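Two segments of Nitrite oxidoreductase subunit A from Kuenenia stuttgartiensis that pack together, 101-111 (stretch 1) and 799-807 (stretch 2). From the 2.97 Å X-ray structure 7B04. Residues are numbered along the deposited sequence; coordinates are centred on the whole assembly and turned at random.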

# COMPACT_ATOMS: atom_id res chain seq x y z
N LEU B 101 16.10 -5.59 -28.75
CA LEU B 101 16.38 -5.98 -30.15
C LEU B 101 17.84 -6.40 -30.28
O LEU B 101 18.10 -7.35 -30.99
CB LEU B 101 16.24 -4.72 -31.01
CG LEU B 101 14.85 -4.39 -31.52
CD1 LEU B 101 14.78 -2.93 -31.86
CD2 LEU B 101 14.52 -5.19 -32.74
N TYR B 102 18.74 -5.68 -29.64
CA TYR B 102 20.18 -5.93 -29.79
C TYR B 102 20.61 -7.20 -29.07
O TYR B 102 21.74 -7.61 -29.25
CB TYR B 102 20.96 -4.72 -29.31
CG TYR B 102 20.70 -3.49 -30.13
CD1 TYR B 102 21.37 -3.27 -31.31
CD2 TYR B 102 19.75 -2.58 -29.74
CE1 TYR B 102 21.11 -2.15 -32.07
CE2 TYR B 102 19.49 -1.45 -30.49
CZ TYR B 102 20.17 -1.23 -31.66
OH TYR B 102 19.89 -0.13 -32.39
N GLY B 103 19.76 -7.74 -28.21
CA GLY B 103 20.09 -8.96 -27.46
C GLY B 103 20.56 -8.68 -26.07
O GLY B 103 20.95 -9.61 -25.39
N ASN B 104 20.55 -7.42 -25.66
CA ASN B 104 20.96 -7.08 -24.29
C ASN B 104 19.86 -7.55 -23.35
O ASN B 104 18.71 -7.48 -23.72
CB ASN B 104 21.33 -5.61 -24.19
CG ASN B 104 22.37 -5.25 -25.21
OD1 ASN B 104 23.33 -5.98 -25.37
ND2 ASN B 104 22.19 -4.16 -25.91
N LYS B 105 20.21 -7.97 -22.15
CA LYS B 105 19.18 -8.57 -21.28
C LYS B 105 19.17 -7.92 -19.91
O LYS B 105 20.04 -7.13 -19.62
CB LYS B 105 19.51 -10.05 -21.10
CG LYS B 105 19.06 -10.98 -22.21
CD LYS B 105 18.83 -12.35 -21.70
N ALA B 106 18.11 -8.16 -19.17
CA ALA B 106 18.01 -7.69 -17.80
C ALA B 106 18.53 -8.79 -16.87
O ALA B 106 19.01 -9.84 -17.30
CB ALA B 106 16.58 -7.30 -17.47
N THR B 107 18.45 -8.54 -15.57
CA THR B 107 18.97 -9.45 -14.55
C THR B 107 17.84 -10.03 -13.71
O THR B 107 16.69 -9.57 -13.77
CB THR B 107 19.97 -8.72 -13.64
OG1 THR B 107 19.27 -7.87 -12.73
CG2 THR B 107 20.92 -7.89 -14.47
N ARG B 108 18.17 -11.06 -12.93
CA ARG B 108 17.22 -11.56 -11.94
C ARG B 108 17.14 -10.65 -10.72
O ARG B 108 16.27 -10.86 -9.87
CB ARG B 108 17.59 -12.97 -11.46
CG ARG B 108 17.62 -14.04 -12.53
CD ARG B 108 17.82 -15.42 -11.92
NE ARG B 108 16.56 -16.05 -11.52
CZ ARG B 108 15.97 -17.02 -12.21
NH1 ARG B 108 16.51 -17.46 -13.34
NH2 ARG B 108 14.83 -17.55 -11.78
N ASN B 109 18.00 -9.63 -10.63
CA ASN B 109 18.00 -8.74 -9.48
C ASN B 109 16.81 -7.80 -9.48
O ASN B 109 16.60 -7.09 -8.49
CB ASN B 109 19.29 -7.92 -9.44
CG ASN B 109 20.52 -8.76 -9.18
OD1 ASN B 109 20.45 -9.82 -8.56
ND2 ASN B 109 21.67 -8.29 -9.65
N TRP B 110 15.99 -7.86 -10.51
CA TRP B 110 14.82 -6.96 -10.63
C TRP B 110 13.60 -7.60 -9.96
O TRP B 110 12.64 -6.92 -9.73
CB TRP B 110 14.54 -6.73 -12.12
CG TRP B 110 15.23 -5.57 -12.77
CD1 TRP B 110 16.37 -5.60 -13.49
CD2 TRP B 110 14.77 -4.21 -12.84
NE1 TRP B 110 16.68 -4.37 -13.97
CE2 TRP B 110 15.72 -3.49 -13.59
CE3 TRP B 110 13.67 -3.52 -12.34
CZ2 TRP B 110 15.60 -2.13 -13.84
CZ3 TRP B 110 13.56 -2.18 -12.57
CH2 TRP B 110 14.51 -1.49 -13.31
N ASN B 111 13.71 -8.87 -9.61
CA ASN B 111 12.64 -9.72 -9.04
C ASN B 111 12.34 -9.33 -7.60
O ASN B 111 13.20 -8.74 -6.98
CB ASN B 111 13.06 -11.19 -9.08
CG ASN B 111 12.96 -11.84 -10.44
OD1 ASN B 111 12.57 -11.22 -11.40
ND2 ASN B 111 13.31 -13.09 -10.54
N ALA B 799 9.45 -6.45 -23.77
CA ALA B 799 10.69 -6.10 -24.44
C ALA B 799 11.26 -4.90 -23.70
O ALA B 799 10.66 -4.40 -22.74
CB ALA B 799 10.46 -5.80 -25.93
N MET B 800 12.43 -4.44 -24.13
CA MET B 800 13.06 -3.27 -23.52
C MET B 800 13.23 -2.18 -24.57
O MET B 800 13.84 -2.41 -25.61
CB MET B 800 14.41 -3.63 -22.90
CG MET B 800 14.33 -4.58 -21.71
SD MET B 800 15.82 -4.57 -20.69
CE MET B 800 17.00 -5.30 -21.81
N LEU B 801 12.69 -1.00 -24.27
CA LEU B 801 12.85 0.14 -25.16
C LEU B 801 14.32 0.58 -25.20
O LEU B 801 15.10 0.33 -24.27
CB LEU B 801 11.90 1.27 -24.74
CG LEU B 801 11.78 1.56 -23.25
CD1 LEU B 801 13.05 2.16 -22.81
CD2 LEU B 801 10.64 2.50 -22.90
N LEU B 802 14.69 1.22 -26.31
CA LEU B 802 16.09 1.51 -26.63
C LEU B 802 16.47 2.94 -26.26
O LEU B 802 16.17 3.88 -27.00
CB LEU B 802 16.33 1.24 -28.12
CG LEU B 802 15.76 -0.11 -28.56
CD1 LEU B 802 15.85 -0.29 -30.07
CD2 LEU B 802 16.43 -1.27 -27.83
N PHE B 803 17.05 3.11 -25.07
CA PHE B 803 17.83 4.28 -24.67
C PHE B 803 19.30 4.01 -25.04
O PHE B 803 19.64 2.94 -25.57
CB PHE B 803 17.71 4.58 -23.18
CG PHE B 803 16.31 4.85 -22.73
CD1 PHE B 803 15.54 5.85 -23.28
CD2 PHE B 803 15.78 4.10 -21.69
CE1 PHE B 803 14.25 6.07 -22.84
CE2 PHE B 803 14.51 4.33 -21.23
CZ PHE B 803 13.74 5.30 -21.81
N ARG B 804 20.14 4.98 -24.73
CA ARG B 804 21.59 4.80 -24.93
C ARG B 804 22.15 3.83 -23.90
O ARG B 804 23.07 3.13 -24.24
CB ARG B 804 22.36 6.11 -25.11
CG ARG B 804 23.19 6.07 -26.38
CD ARG B 804 23.75 7.41 -26.80
NE ARG B 804 25.20 7.35 -26.82
CZ ARG B 804 25.90 6.51 -27.54
NH1 ARG B 804 27.21 6.54 -27.47
NH2 ARG B 804 25.29 5.64 -28.31
N THR B 805 21.65 3.82 -22.67
CA THR B 805 22.23 2.87 -21.70
C THR B 805 21.14 2.04 -21.02
O THR B 805 20.06 2.53 -20.85
CB THR B 805 23.00 3.59 -20.60
OG1 THR B 805 22.04 4.32 -19.84
CG2 THR B 805 24.03 4.54 -21.16
N TYR B 806 21.47 0.81 -20.67
CA TYR B 806 20.51 -0.05 -19.96
C TYR B 806 20.09 0.61 -18.66
O TYR B 806 18.88 0.82 -18.46
CB TYR B 806 21.10 -1.45 -19.74
CG TYR B 806 20.45 -2.24 -18.61
CD1 TYR B 806 19.08 -2.46 -18.58
CD2 TYR B 806 21.21 -2.76 -17.56
CE1 TYR B 806 18.48 -3.18 -17.55
CE2 TYR B 806 20.61 -3.49 -16.52
CZ TYR B 806 19.24 -3.69 -16.52
OH TYR B 806 18.64 -4.41 -15.50
N PRO B 807 21.00 0.98 -17.75
CA PRO B 807 20.59 1.89 -16.68
C PRO B 807 20.44 3.28 -17.28
O PRO B 807 21.42 4.03 -17.31
CB PRO B 807 21.74 1.82 -15.67
CG PRO B 807 22.58 0.64 -16.10
CD PRO B 807 22.42 0.62 -17.58

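This is a small, mostly apolar contact between two largely irregular segments, carried on one side by just three side chains, Met800, Leu802 and Tyr806, and fixed by a single hydrogen bond. All three have CA-to-CB bonds that point toward stretch 1, while Leu801, Phe803, Arg804 and Thr805 are out of its reach. The backbones stay well apart, 7.9 Å from Leu101 CA to Met800 CA and 8.3 Å from Asn104 CA to Tyr806 CA, so side chains must bridge the gap, and together the two segments bury only 378 Å².

Leu802 closes one end. Leu802 CD1 lies 3.4 Å from Leu101 CD1, a tight methyl-to-methyl approach, and 3.8 Å from Tyr102 CE2. Tyr102 starts sideways, yet its ring brings its end nearer to Leu802.

In the middle, Met800 meets chiefly backbone. Its extended chi2 and m chi3 carry Met800 CE to 3.4 Å from Asn104 O and 3.9 Å from Lys105 C, and Ala106 CB sits 4.3 Å from Met800 SD. Such packing asks little of the side chain at Lys105, whose CA-to-CB bond points away. Gly103, by contrast, makes no contact; its phi of 99° would jam a CB against the preceding carbonyl, so the local backbone alone calls for glycine.

Tyr806, with the largest covered area at 79 Å², supplies the polar anchor. Trp110 NE1 donates to Tyr806 OH at 2.5 Å, very short for such a bond, with an N-H...acceptor angle of 156°. Each partner lies at the edge of the other's ring, near its plane, so the rings meet through their polar atoms rather than by stacking. Ala106 CB, 4.1 Å from Tyr806 OH, and Thr107 CG2, 4.3 Å from that same OH, pack around the hydroxyl. Within stretch 1, Asn109 N donates to Thr107 OG1 at 3.0 Å.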